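Local coordinates for 2-keto-3-deoxygluconate kinase (Thermotoga maritima, PDB 2AFB), which probably uses ATP to phosphorylate the sugar acid 2-keto-3-deoxygluconate, as a kinase of the pfkB family with a ribokinase-like fold, at residues 147-152 / 182-187; 158-163 / 194-199; 174-179 / 207-212; 214-219 / 238-243; 249-254 / 265-270. All coordinates share one frame; numbering follows the deposited sequence.

Contacts 2, 3 and 5 are mainly buried; contacts 1 and 4 are partly buried. Contacts 1 and 2 both use helix 186-196, and they meet where Pro149 packs on Leu159 and Phe196. Contacts 3 and 5 both reach the large sheet and touch through Ile210 and Ile251. Contacts 3 and 4 meet at helix 207-214, where Ile210 touches Val240. Helix 230-244 of contact 4 packs on the hairpin of contact 5. Chemistry follows place. Contacts 1, 2 and 4 pack mostly apolar side chains in loops and helices outside the sheet. Contact 5 is backbone hydrogen bonds with apolar side chains on the sheet faces. Contact 3, at the end of strand 172-176, gathers acidic groups and waters.

Contact 1: residues 147-152 / 182-187; sequences ITPPLG and RLWTKE
Pro150 lies over one face of the Trp184 indole. The two side chains cross at about a right angle. Pro150 CG sits 3.6 Å from the centroid of the six-membered ring and 16° off the ring normal, so this is a CH-pi contact over the ring centre. The rest of the pyrrolidine spreads across the same rings. Pro150 CB is 3.7 Å from Trp184 CD2, and Pro150 CD also touches Trp184 CH2. Trp184 CG stands between its own backbone N and carbonyl carbon (chi1 50°), the crowded position, and is itself 4.0 Å from Pro150 CB. Pro149 adds a second, oblique touch through CB, 3.8 Å from Trp184 CH2.

Leu183, the residue before Trp184, also touches Pro150. Its CB is 3.9 Å from Pro150 CG. Its two methyls then part. CD1 meets Ile147, with 4.1 Å between Leu183 CD1 and Ile147 CG2. CD2 meets the Leu151 methyl, with 3.8 Å between Leu183 CD2 and Leu151 CD2. Both pairs cross at a slant. No hydrogen bond joins the two segments. The turn at 147-152 is closed within itself by Leu151 N bonding to Thr148 O, 3.0 Å.

This is packing between two loops of the ribokinase-like fold. One follows strand 139-145 and leads into helix 155-169; the other leads into helix 186-196, where Thr185 is the N-cap and its OG1 bonds to Glu188 N. Trp184 also packs on Ala189, Val192 and Met193 of helix 186-196, while Pro149 touches Leu159 of helix 155-169.

Contact 2: residues 158-163 / 194-199; sequences ILEDAL and IPFMEY
Leu163 N bonds to Leu159 O at 2.8 Å. This helical bond sets the two leucines one turn apart, both with their CB pointing toward segment 194-199. No hydrogen bond crosses the contact, so apolar packing holds it.

Leu163 is the centre. Its CB lies over one face of the Tyr199 ring, 4.1 Å from the centroid and 20° off the ring normal. The CH-pi contact is offset toward the rim, and Leu163 CB is 3.8 Å from Tyr199 CG. Leu163 CG is anti to the carbonyl carbon (chi1 -73°). Leu163 CD1 touches both rings, 3.8 Å from Phe196 CD1 and 4.0 Å from Tyr199 CD2. The Leu163 and Phe196 side chains cross at about a right angle. Leu163 CD2 meets Tyr199 CB at 4.0 Å.

Phe196 also meets the preceding turn of the other helix. Its CE1 is 4.1 Å from Glu160 CB, and its CZ is near Leu159 CB. Both approaches are oblique to the ring.

The contact joins helix 155-169 to the C-terminal end of helix 186-196 and the residues after it. Leu159 and Leu163 also pack on Phe144 of strand 139-145. Met197 packs on Tyr244 of helix 230-244.

Contact 3: residues 174-179 / 207-212; sequences SCDLNY and EEDIEK
Tyr179 N donates a direct hydrogen bond to Asp209 OD1, 2.8 Å. The N-H comes from above the carboxylate plane, 57° out of it.

Waters supply other polar links. Water 3 bonds to Asp209 OD1 and to Tyr179 O. Water 2 also reaches Asp209 OD1, at 2.8 Å, and more weakly Asn178 OD1. Water 1 is modelled between two carboxylates, 2.5 Å from Asp176 OD1 and 2.6 Å from Asp209 OD2. Both are short for water bonds, so the site's identity or protons are less certain.

Apolar contacts flank this cluster. Leu177 CB is 3.7 Å from Asp209 CB, and Leu177 CD1 touches Ile210 CG1. Lys212 CB lies over one face of the Tyr179 ring, toward the rim, 4.0 Å from the centroid in a CH-pi contact. Tyr179 CG is anti to its backbone N (chi1 180°), which carries CG toward Lys212 CB, 3.9 Å away.

Asp176, Asn178 and Arg180 fit an Asp-x-Asn-x-Arg pattern. Asn206 to Asp209 matches the spacing of the family's Asn-x-x-Glu motif, with Asp in the last place; in relatives it takes part in magnesium and phosphate binding. Asp176 OD1 and Asp209 OD2, 4.0 Å apart, share a bound water as modelled, consistent with such a site.

Contact 4: residues 214-219 / 238-243; sequences LGISVE and EEVTRK
Ile216 CG1 is anti to the carbonyl carbon (chi1 -64°) and its CG2 anti to the backbone N, which sets two branches toward residues 239 and 240 of helix 230-244. Further out, CD1 is anti to CA (chi2 174°), which extends the longer branch toward Val240. Ile216 CD1 is 3.9 Å from Val240 CG1. The shorter branch goes to the glutamate, with Ile216 CG2 3.5 Å from Glu239 OE1. In both pairs the side chains meet at a slant.

Val240 CG1 is touched a second time. Leu214 CD1 lies 4.1 Å from Val240 CG1, and these side chains cross at about a right angle. One methyl of the helix is thus shared by Leu214 and Ile216.

Segment 214-219 begins the connection between helix 207-214 and helix 230-244 in this ribokinase-like alpha/beta fold. Gly215, with positive phi (67°), is where the chain leaves helical geometry. Ile216 N keeps a backbone hydrogen bond to Ile210 O, so the turn stays tied to the helix just ended. The chain then runs on extended past helix 230-244.

Glu239 is extended beyond CG, and its OE1 reaches the 216-218 chain. Glu239 OE1 is 4.1 Å from Ser217 O and 4.2 Å from Val218 CG2. No hydrogen bond crosses between the segments. The other carboxylate oxygen, OE2, makes a long and weak ion pair with Lys235. Val218 also touches Lys235 and Ala232, about one and two turns back along the helix from Glu239. On the inner side, Val240 packs on Ile210 and on Val249 of strand 248-255.

Contact 5: residues 249-254 / 265-270; sequences VGITLR and SVMVFE
Ile251 and Met267, a selenomethionine, lie side by side and point the same way from the sheet. Their closest atoms are Ile251 CD1 and Met267 CE at 3.3 Å, tighter than usual, so the exact methyl placement is doubtful. The Met267 chain bends at its last torsion (chi3 62°), which turns CE toward the isoleucine. On the same face Val249 CB is 4.1 Å from Phe269 CB. Helix 230-244 covers this end: Val249 packs on Thr241, and Phe269 on Ala237 and Glu238.

The two strands form an antiparallel beta hairpin in the large sheet, their axes 4.7 Å apart at 166°. Val249 with Phe269, Ile251 with Met267 and Leu253 with Ser265 are hydrogen-bonded pairs, each joined by two backbone bonds. Gly250 with Val268 and Thr252 with Val266 are non-hydrogen-bonded pairs. Gly250 CA also makes a CA-H...O contact with Met267 O, 3.3 Å.

The Leu253-Ser265 pair is the polar edge. Its bonds are less straight, and Ser265 N to Leu253 O is 3.2 Å. Leu253 CD1 lies 3.4 Å from Ser265 OG. Water 4 donates to Leu253 O and accepts from Ser265 OG, with both distances 2.9 Å.

Contact 1: residues 147-152 / 182-187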
# COMPACT_ATOMS: atom_id res chain seq x y z
N ILE A 147 8.28 -32.72 -10.15
CA ILE A 147 9.13 -31.59 -9.91
C ILE A 147 10.25 -31.96 -8.94
O ILE A 147 11.35 -31.44 -9.05
CB ILE A 147 8.31 -30.41 -9.35
CG1 ILE A 147 7.60 -29.71 -10.50
CG2 ILE A 147 9.21 -29.41 -8.64
CD1 ILE A 147 6.35 -29.05 -10.09
N THR A 148 9.97 -32.86 -8.00
CA THR A 148 10.90 -33.11 -6.89
C THR A 148 12.19 -33.92 -7.14
O THR A 148 13.25 -33.53 -6.70
CB THR A 148 10.11 -33.72 -5.73
OG1 THR A 148 9.07 -32.79 -5.40
CG2 THR A 148 10.99 -33.88 -4.52
N PRO A 149 12.12 -35.06 -7.83
CA PRO A 149 13.33 -35.83 -8.01
C PRO A 149 14.53 -35.02 -8.53
O PRO A 149 15.62 -35.15 -7.99
CB PRO A 149 12.92 -36.94 -9.00
CG PRO A 149 11.45 -37.16 -8.70
CD PRO A 149 10.94 -35.73 -8.42
N PRO A 150 14.33 -34.18 -9.57
CA PRO A 150 15.48 -33.48 -10.10
C PRO A 150 15.97 -32.31 -9.26
O PRO A 150 16.93 -31.67 -9.65
CB PRO A 150 15.00 -32.97 -11.46
CG PRO A 150 13.51 -32.93 -11.37
CD PRO A 150 13.07 -33.80 -10.26
N LEU A 151 15.34 -31.99 -8.14
CA LEU A 151 15.79 -30.80 -7.38
C LEU A 151 17.14 -30.97 -6.73
O LEU A 151 17.86 -29.99 -6.58
CB LEU A 151 14.78 -30.39 -6.32
CG LEU A 151 13.44 -30.03 -6.92
CD1 LEU A 151 12.42 -29.75 -5.82
CD2 LEU A 151 13.61 -28.85 -7.88
N GLY A 152 17.47 -32.17 -6.33
CA GLY A 152 18.76 -32.41 -5.70
C GLY A 152 19.20 -33.85 -5.68
O GLY A 152 18.46 -34.76 -6.07
N ARG A 182 12.91 -27.06 -17.54
CA ARG A 182 13.96 -26.32 -16.78
C ARG A 182 14.75 -27.26 -15.88
O ARG A 182 15.93 -27.04 -15.61
CB ARG A 182 13.37 -25.19 -15.92
N LEU A 183 14.11 -28.34 -15.45
CA LEU A 183 14.68 -29.18 -14.40
C LEU A 183 15.44 -30.39 -14.92
O LEU A 183 16.42 -30.83 -14.31
CB LEU A 183 13.56 -29.59 -13.43
CG LEU A 183 13.07 -28.45 -12.54
CD1 LEU A 183 11.80 -28.85 -11.80
CD2 LEU A 183 14.16 -28.04 -11.51
N TRP A 184 14.99 -30.95 -16.03
CA TRP A 184 15.62 -32.12 -16.64
C TRP A 184 15.11 -32.37 -18.05
O TRP A 184 14.09 -31.81 -18.45
CB TRP A 184 15.46 -33.37 -15.77
CG TRP A 184 14.10 -33.74 -15.26
CD1 TRP A 184 12.89 -33.14 -15.54
CD2 TRP A 184 13.82 -34.83 -14.40
NE1 TRP A 184 11.87 -33.81 -14.89
CE2 TRP A 184 12.42 -34.84 -14.18
CE3 TRP A 184 14.61 -35.82 -13.80
CZ2 TRP A 184 11.79 -35.79 -13.36
CZ3 TRP A 184 13.98 -36.78 -12.98
CH2 TRP A 184 12.59 -36.75 -12.78
N THR A 185 15.83 -33.21 -18.79
CA THR A 185 15.43 -33.61 -20.12
C THR A 185 14.41 -34.71 -20.02
O THR A 185 14.29 -35.37 -18.98
CB THR A 185 16.62 -34.07 -20.99
OG1 THR A 185 17.17 -35.30 -20.49
CG2 THR A 185 17.70 -32.99 -21.04
N LYS A 186 13.65 -34.89 -21.09
CA LYS A 186 12.61 -35.90 -21.12
C LYS A 186 13.24 -37.27 -20.99
O LYS A 186 12.66 -38.18 -20.45
CB LYS A 186 11.81 -35.81 -22.41
CG LYS A 186 12.51 -36.39 -23.64
CD LYS A 186 11.62 -36.33 -24.88
CE LYS A 186 12.41 -36.59 -26.16
NZ LYS A 186 11.66 -37.48 -27.07
N GLU A 187 14.46 -37.41 -21.48
CA GLU A 187 15.21 -38.66 -21.30
C GLU A 187 15.53 -38.97 -19.83
O GLU A 187 15.38 -40.11 -19.44
CB GLU A 187 16.48 -38.66 -22.14
CG GLU A 187 16.25 -38.70 -23.66
CD GLU A 187 16.05 -37.31 -24.32
OE1 GLU A 187 15.98 -36.22 -23.65
OE2 GLU A 187 15.96 -37.33 -25.57

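Contact 2: residues 158-163 / 194-199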
# COMPACT_ATOMS: atom_id res chain seq x y z
N ILE A 158 15.33 -40.41 -1.65
CA ILE A 158 14.36 -40.08 -0.60
C ILE A 158 12.92 -40.47 -1.00
O ILE A 158 12.16 -41.00 -0.16
CB ILE A 158 14.40 -38.59 -0.24
CG1 ILE A 158 15.74 -38.25 0.39
CG2 ILE A 158 13.25 -38.27 0.74
CD1 ILE A 158 16.08 -36.78 0.48
N LEU A 159 12.54 -40.21 -2.25
CA LEU A 159 11.20 -40.60 -2.73
C LEU A 159 11.04 -42.10 -2.79
O LEU A 159 9.98 -42.62 -2.45
CB LEU A 159 10.86 -40.02 -4.10
CG LEU A 159 10.05 -38.76 -3.90
CD1 LEU A 159 10.07 -37.84 -5.14
CD2 LEU A 159 8.62 -39.19 -3.46
N GLU A 160 12.09 -42.78 -3.25
CA GLU A 160 12.06 -44.22 -3.30
C GLU A 160 11.89 -44.81 -1.92
O GLU A 160 11.16 -45.80 -1.77
CB GLU A 160 13.31 -44.79 -3.96
CG GLU A 160 13.09 -46.22 -4.43
CD GLU A 160 14.26 -46.78 -5.22
OE1 GLU A 160 14.11 -47.89 -5.76
OE2 GLU A 160 15.32 -46.12 -5.31
N ASP A 161 12.58 -44.24 -0.94
CA ASP A 161 12.42 -44.63 0.48
C ASP A 161 10.95 -44.50 0.86
O ASP A 161 10.38 -45.42 1.42
CB ASP A 161 13.21 -43.74 1.45
CG ASP A 161 14.72 -44.00 1.42
OD1 ASP A 161 15.15 -45.08 0.97
OD2 ASP A 161 15.48 -43.10 1.84
N ALA A 162 10.37 -43.33 0.59
CA ALA A 162 8.95 -43.09 0.94
C ALA A 162 8.00 -44.08 0.25
O ALA A 162 7.03 -44.55 0.83
CB ALA A 162 8.52 -41.63 0.57
N LEU A 163 8.30 -44.40 -0.99
CA LEU A 163 7.37 -45.19 -1.79
C LEU A 163 7.42 -46.67 -1.38
O LEU A 163 6.42 -47.40 -1.45
CB LEU A 163 7.73 -45.04 -3.26
CG LEU A 163 7.39 -43.72 -3.91
CD1 LEU A 163 8.07 -43.59 -5.29
CD2 LEU A 163 5.89 -43.59 -4.02
N ILE A 194 9.72 -43.55 -14.71
CA ILE A 194 9.05 -44.76 -15.18
C ILE A 194 9.16 -45.81 -14.10
O ILE A 194 8.14 -46.35 -13.70
CB ILE A 194 9.54 -45.20 -16.59
CG1 ILE A 194 8.77 -44.39 -17.62
CG2 ILE A 194 9.33 -46.72 -16.83
CD1 ILE A 194 9.42 -44.26 -18.98
N PRO A 195 10.37 -46.06 -13.55
CA PRO A 195 10.42 -46.97 -12.40
C PRO A 195 9.49 -46.65 -11.24
O PRO A 195 8.94 -47.55 -10.66
CB PRO A 195 11.89 -46.91 -11.96
CG PRO A 195 12.61 -46.65 -13.24
CD PRO A 195 11.71 -45.60 -13.92
N PHE A 196 9.26 -45.37 -10.94
CA PHE A 196 8.37 -45.03 -9.84
C PHE A 196 6.91 -45.39 -10.12
O PHE A 196 6.10 -45.52 -9.20
CB PHE A 196 8.46 -43.54 -9.50
CG PHE A 196 9.77 -43.10 -8.89
CD1 PHE A 196 10.55 -43.95 -8.09
CD2 PHE A 196 10.21 -41.81 -9.06
CE1 PHE A 196 11.74 -43.51 -7.51
CE2 PHE A 196 11.41 -41.36 -8.49
CZ PHE A 196 12.17 -42.21 -7.72
N MSE A 197 6.54 -45.55 -11.39
CA MSE A 197 5.15 -45.82 -11.71
C MSE A 197 4.69 -47.13 -11.11
O MSE A 197 3.51 -47.24 -10.82
CB MSE A 197 4.90 -45.82 -13.22
CG MSE A 197 5.05 -44.48 -13.88
SE MSE A 197 4.07 -42.89 -13.09
CE MSE A 197 5.48 -42.02 -11.98
N GLU A 198 5.59 -48.10 -10.90
CA GLU A 198 5.30 -49.38 -10.17
C GLU A 198 4.60 -49.16 -8.83
O GLU A 198 3.79 -49.98 -8.40
CB GLU A 198 6.58 -50.17 -9.84
CG GLU A 198 7.36 -50.69 -11.04
N TYR A 199 4.93 -48.06 -8.17
CA TYR A 199 4.35 -47.71 -6.88
C TYR A 199 3.11 -46.82 -6.96
O TYR A 199 2.50 -46.57 -5.94
CB TYR A 199 5.37 -46.97 -6.04
CG TYR A 199 6.63 -47.74 -5.77
CD1 TYR A 199 6.64 -48.77 -4.84
CD2 TYR A 199 7.82 -47.41 -6.41
CE1 TYR A 199 7.82 -49.48 -4.56
CE2 TYR A 199 9.01 -48.10 -6.13
CZ TYR A 199 9.00 -49.14 -5.21
OH TYR A 199 10.18 -49.84 -4.94

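Contact 3: residues 174-179 / 207-212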
# COMPACT_ATOMS: atom_id res chain seq x y z
N SER A 174 -0.46 -41.31 -5.11
CA SER A 174 -0.64 -40.53 -6.31
C SER A 174 0.66 -39.79 -6.70
O SER A 174 1.52 -39.44 -5.87
CB SER A 174 -1.80 -39.54 -6.15
OG SER A 174 -1.49 -38.56 -5.19
N CYS A 175 0.75 -39.52 -8.00
CA CYS A 175 1.82 -38.73 -8.60
C CYS A 175 1.23 -37.77 -9.63
O CYS A 175 0.52 -38.20 -10.53
CB CYS A 175 2.82 -39.65 -9.29
SG CYS A 175 4.20 -38.83 -10.15
N ASP A 176 1.53 -36.49 -9.50
CA ASP A 176 1.34 -35.52 -10.59
C ASP A 176 2.68 -35.39 -11.34
O ASP A 176 3.66 -34.94 -10.78
CB ASP A 176 0.91 -34.15 -10.01
CG ASP A 176 0.58 -33.10 -11.11
OD1 ASP A 176 1.04 -33.24 -12.29
OD2 ASP A 176 -0.14 -32.11 -10.76
N LEU A 177 2.70 -35.78 -12.61
CA LEU A 177 3.93 -35.89 -13.35
C LEU A 177 4.67 -34.56 -13.45
O LEU A 177 5.90 -34.55 -13.38
CB LEU A 177 3.69 -36.45 -14.76
CG LEU A 177 3.15 -37.88 -14.90
CD1 LEU A 177 3.02 -38.15 -16.41
CD2 LEU A 177 4.08 -38.88 -14.27
N ASN A 178 3.96 -33.45 -13.60
CA ASN A 178 4.60 -32.13 -13.56
C ASN A 178 5.97 -32.03 -14.27
O ASN A 178 6.97 -31.65 -13.64
CB ASN A 178 4.80 -31.70 -12.09
CG ASN A 178 3.69 -30.81 -11.58
OD1 ASN A 178 3.04 -30.07 -12.33
ND2 ASN A 178 3.48 -30.87 -10.28
N TYR A 179 6.02 -32.39 -15.54
CA TYR A 179 7.26 -32.26 -16.30
C TYR A 179 7.64 -30.78 -16.43
O TYR A 179 6.83 -29.97 -16.84
CB TYR A 179 7.21 -32.86 -17.71
CG TYR A 179 8.53 -32.70 -18.46
CD1 TYR A 179 9.68 -33.37 -18.05
CD2 TYR A 179 8.65 -31.81 -19.53
CE1 TYR A 179 10.90 -33.21 -18.72
CE2 TYR A 179 9.87 -31.62 -20.18
CZ TYR A 179 10.99 -32.31 -19.77
OH TYR A 179 12.18 -32.13 -20.45
N GLU A 207 -1.31 -33.53 -21.15
CA GLU A 207 -0.86 -34.31 -22.32
C GLU A 207 0.65 -34.23 -22.52
O GLU A 207 1.28 -35.24 -22.81
CB GLU A 207 -1.61 -33.93 -23.61
CG GLU A 207 -1.20 -32.61 -24.29
CD GLU A 207 -1.21 -32.70 -25.81
OE1 GLU A 207 -2.04 -32.03 -26.46
OE2 GLU A 207 -0.40 -33.47 -26.36
N GLU A 208 1.23 -33.04 -22.33
CA GLU A 208 2.67 -32.90 -22.41
C GLU A 208 3.36 -33.83 -21.40
O GLU A 208 4.28 -34.55 -21.78
CB GLU A 208 3.08 -31.42 -22.17
CG GLU A 208 4.60 -31.10 -22.37
N ASP A 209 2.94 -33.80 -20.14
CA ASP A 209 3.54 -34.62 -19.10
C ASP A 209 3.60 -36.10 -19.58
O ASP A 209 4.60 -36.77 -19.45
CB ASP A 209 2.76 -34.57 -17.76
CG ASP A 209 2.78 -33.21 -17.03
OD1 ASP A 209 3.74 -32.38 -17.18
OD2 ASP A 209 1.81 -33.01 -16.23
N ILE A 210 2.52 -36.61 -20.17
CA ILE A 210 2.48 -38.01 -20.59
C ILE A 210 3.38 -38.29 -21.78
O ILE A 210 4.03 -39.33 -21.80
CB ILE A 210 1.04 -38.45 -20.91
CG1 ILE A 210 0.15 -38.26 -19.67
CG2 ILE A 210 0.99 -39.92 -21.45
CD1 ILE A 210 -1.30 -38.58 -19.89
N GLU A 211 3.41 -37.42 -22.78
CA GLU A 211 4.33 -37.61 -23.91
C GLU A 211 5.75 -37.60 -23.37
O GLU A 211 6.51 -38.51 -23.64
CB GLU A 211 4.17 -36.54 -25.00
N LYS A 212 6.09 -36.61 -22.56
CA LYS A 212 7.48 -36.40 -22.14
C LYS A 212 7.96 -37.42 -21.14
O LYS A 212 9.03 -38.00 -21.31
CB LYS A 212 7.69 -35.01 -21.52
CG LYS A 212 7.65 -33.84 -22.51
CD LYS A 212 8.78 -33.89 -23.54
CE LYS A 212 8.95 -32.54 -24.28
NZ LYS A 212 9.48 -32.79 -25.66
O HOH W 1 0.59 -31.75 -14.30
O HOH W 2 2.80 -30.14 -15.76
O HOH W 3 4.68 -30.42 -19.07

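Contact 4: residues 214-219 / 238-243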
# COMPACT_ATOMS: atom_id res chain seq x y z
N LEU A 214 6.35 -40.25 -19.89
CA LEU A 214 5.99 -41.63 -20.08
C LEU A 214 6.25 -42.09 -21.50
O LEU A 214 6.22 -43.29 -21.76
CB LEU A 214 4.53 -41.86 -19.69
CG LEU A 214 4.14 -41.68 -18.22
CD1 LEU A 214 2.71 -42.20 -18.01
CD2 LEU A 214 5.10 -42.36 -17.25
N GLY A 215 6.52 -41.16 -22.41
CA GLY A 215 6.72 -41.50 -23.82
C GLY A 215 5.47 -42.02 -24.51
O GLY A 215 5.56 -42.75 -25.49
N ILE A 216 4.30 -41.64 -24.03
CA ILE A 216 3.08 -42.08 -24.67
C ILE A 216 2.34 -40.91 -25.30
O ILE A 216 2.25 -39.83 -24.71
CB ILE A 216 2.16 -42.79 -23.69
CG1 ILE A 216 2.83 -44.07 -23.19
CG2 ILE A 216 0.82 -43.12 -24.37
CD1 ILE A 216 2.08 -44.82 -22.07
N SER A 217 1.78 -41.15 -26.48
CA SER A 217 1.15 -40.10 -27.29
C SER A 217 0.07 -40.63 -28.25
O SER A 217 0.07 -41.82 -28.59
CB SER A 217 2.22 -39.38 -28.12
OG SER A 217 1.65 -38.26 -28.78
N VAL A 218 -0.82 -39.73 -28.68
CA VAL A 218 -1.90 -40.03 -29.64
C VAL A 218 -2.16 -38.80 -30.53
O VAL A 218 -1.91 -37.67 -30.10
CB VAL A 218 -3.21 -40.43 -28.88
CG1 VAL A 218 -4.45 -40.33 -29.78
CG2 VAL A 218 -3.09 -41.83 -28.28
N GLU A 219 -2.67 -39.02 -31.74
CA GLU A 219 -3.01 -37.91 -32.66
C GLU A 219 -4.31 -37.18 -32.26
O GLU A 219 -5.31 -37.83 -31.92
CB GLU A 219 -3.11 -38.41 -34.11
N GLU A 238 -6.45 -44.98 -21.48
CA GLU A 238 -6.46 -46.41 -21.60
C GLU A 238 -5.07 -46.94 -21.75
O GLU A 238 -4.70 -47.89 -21.08
CB GLU A 238 -7.26 -46.89 -22.81
CG GLU A 238 -8.70 -46.57 -22.76
CD GLU A 238 -9.47 -47.23 -23.87
OE1 GLU A 238 -9.49 -48.47 -23.88
OE2 GLU A 238 -10.07 -46.50 -24.69
N GLU A 239 -4.33 -46.35 -22.69
CA GLU A 239 -2.95 -46.77 -22.93
C GLU A 239 -2.12 -46.70 -21.64
O GLU A 239 -1.46 -47.69 -21.29
CB GLU A 239 -2.31 -45.97 -24.08
CG GLU A 239 -2.92 -46.36 -25.42
CD GLU A 239 -2.20 -45.79 -26.67
OE1 GLU A 239 -1.14 -45.10 -26.52
OE2 GLU A 239 -2.70 -46.06 -27.81
N VAL A 240 -2.14 -45.57 -20.92
CA VAL A 240 -1.36 -45.48 -19.67
C VAL A 240 -1.88 -46.48 -18.64
O VAL A 240 -1.11 -47.07 -17.89
CB VAL A 240 -1.27 -44.04 -19.04
CG1 VAL A 240 -0.78 -43.03 -20.06
CG2 VAL A 240 -2.60 -43.58 -18.49
N THR A 241 -3.19 -46.70 -18.64
CA THR A 241 -3.80 -47.62 -17.68
C THR A 241 -3.39 -49.06 -17.96
O THR A 241 -3.15 -49.81 -17.01
CB THR A 241 -5.35 -47.46 -17.67
OG1 THR A 241 -5.71 -46.21 -17.04
CG2 THR A 241 -5.98 -48.58 -16.90
N ARG A 242 -3.31 -49.44 -19.23
CA ARG A 242 -2.89 -50.79 -19.62
C ARG A 242 -1.43 -51.09 -19.35
O ARG A 242 -1.07 -52.28 -19.07
CB ARG A 242 -3.14 -51.01 -21.11
CG ARG A 242 -4.56 -51.35 -21.45
N LYS A 243 -0.58 -50.07 -19.50
CA LYS A 243 0.85 -50.20 -19.22
C LYS A 243 1.12 -50.22 -17.72
O LYS A 243 1.91 -51.03 -17.29
CB LYS A 243 1.68 -49.10 -19.91

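Contact 5: residues 249-254 / 265-270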
# COMPACT_ATOMS: atom_id res chain seq x y z
N VAL A 249 -6.84 -42.19 -13.60
CA VAL A 249 -6.08 -41.21 -14.33
C VAL A 249 -6.89 -39.94 -14.37
O VAL A 249 -8.01 -39.95 -14.86
CB VAL A 249 -5.77 -41.66 -15.78
CG1 VAL A 249 -4.90 -40.65 -16.49
CG2 VAL A 249 -5.06 -43.04 -15.78
N GLY A 250 -6.30 -38.86 -13.86
CA GLY A 250 -6.89 -37.51 -13.92
C GLY A 250 -6.02 -36.64 -14.80
O GLY A 250 -4.81 -36.59 -14.60
N ILE A 251 -6.63 -35.98 -15.78
CA ILE A 251 -5.92 -35.21 -16.78
C ILE A 251 -6.56 -33.85 -16.93
O ILE A 251 -7.78 -33.75 -17.10
CB ILE A 251 -5.90 -35.89 -18.18
CG1 ILE A 251 -5.02 -37.12 -18.19
CG2 ILE A 251 -5.38 -34.95 -19.23
CD1 ILE A 251 -5.25 -38.01 -19.40
N THR A 252 -5.72 -32.83 -16.90
CA THR A 252 -6.16 -31.44 -16.98
C THR A 252 -6.14 -31.00 -18.44
O THR A 252 -5.29 -31.42 -19.21
CB THR A 252 -5.31 -30.50 -16.15
OG1 THR A 252 -3.92 -30.64 -16.51
CG2 THR A 252 -5.44 -30.77 -14.68
N LEU A 253 -7.07 -30.13 -18.79
CA LEU A 253 -7.22 -29.66 -20.17
C LEU A 253 -7.35 -28.10 -20.22
O LEU A 253 -8.44 -27.53 -20.14
CB LEU A 253 -8.42 -30.36 -20.79
CG LEU A 253 -8.64 -31.89 -20.49
CD1 LEU A 253 -10.10 -32.34 -20.66
CD2 LEU A 253 -7.78 -32.71 -21.39
N ARG A 254 -6.22 -27.44 -20.36
CA ARG A 254 -6.13 -25.99 -20.42
C ARG A 254 -6.06 -25.54 -21.86
O ARG A 254 -5.24 -26.06 -22.61
CB ARG A 254 -4.84 -25.53 -19.76
CG ARG A 254 -4.74 -24.03 -19.65
CD ARG A 254 -3.44 -23.60 -18.97
NE ARG A 254 -3.38 -23.88 -17.52
CZ ARG A 254 -4.07 -23.26 -16.55
NH1 ARG A 254 -5.00 -22.31 -16.80
NH2 ARG A 254 -3.85 -23.61 -15.27
N SER A 265 -11.01 -27.47 -18.18
CA SER A 265 -11.84 -28.65 -17.93
C SER A 265 -10.92 -29.79 -17.57
O SER A 265 -9.70 -29.67 -17.70
CB SER A 265 -12.68 -29.02 -19.15
OG SER A 265 -11.85 -29.48 -20.19
N VAL A 266 -11.50 -30.88 -17.08
CA VAL A 266 -10.68 -32.06 -16.68
C VAL A 266 -11.33 -33.33 -17.10
O VAL A 266 -12.51 -33.33 -17.50
CB VAL A 266 -10.41 -32.13 -15.15
CG1 VAL A 266 -9.80 -30.80 -14.67
CG2 VAL A 266 -11.75 -32.51 -14.34
N MSE A 267 -10.54 -34.40 -17.08
CA MSE A 267 -11.06 -35.71 -17.30
C MSE A 267 -10.62 -36.62 -16.18
O MSE A 267 -9.46 -36.61 -15.80
CB MSE A 267 -10.56 -36.28 -18.61
CG MSE A 267 -11.17 -37.63 -18.95
SE MSE A 267 -9.96 -38.74 -20.11
CE MSE A 267 -8.42 -38.90 -18.86
N VAL A 268 -11.53 -37.46 -15.72
CA VAL A 268 -11.18 -38.51 -14.79
C VAL A 268 -11.46 -39.80 -15.48
O VAL A 268 -12.57 -40.02 -15.95
CB VAL A 268 -11.97 -38.38 -13.47
CG1 VAL A 268 -11.91 -39.64 -12.64
CG2 VAL A 268 -11.45 -37.18 -12.69
N PHE A 269 -10.46 -40.67 -15.54
CA PHE A 269 -10.64 -42.01 -16.17
C PHE A 269 -10.51 -43.09 -15.11
O PHE A 269 -9.47 -43.22 -14.49
CB PHE A 269 -9.60 -42.22 -17.26
CG PHE A 269 -9.73 -43.52 -18.02
CD1 PHE A 269 -9.10 -44.67 -17.58
CD2 PHE A 269 -10.44 -43.57 -19.22
CE1 PHE A 269 -9.19 -45.87 -18.32
CE2 PHE A 269 -10.55 -44.74 -19.95
CZ PHE A 269 -9.95 -45.91 -19.48
N GLU A 270 -11.58 -43.83 -14.88
CA GLU A 270 -11.54 -44.96 -13.96
C GLU A 270 -12.61 -45.97 -14.35
O GLU A 270 -13.52 -45.64 -15.12
CB GLU A 270 -11.59 -44.54 -12.47
CG GLU A 270 -12.69 -43.63 -12.05
CD GLU A 270 -12.59 -43.09 -10.58
OE1 GLU A 270 -11.47 -42.84 -10.05
OE2 GLU A 270 -13.65 -42.90 -9.95
O HOH W 4 -10.89 -27.16 -21.63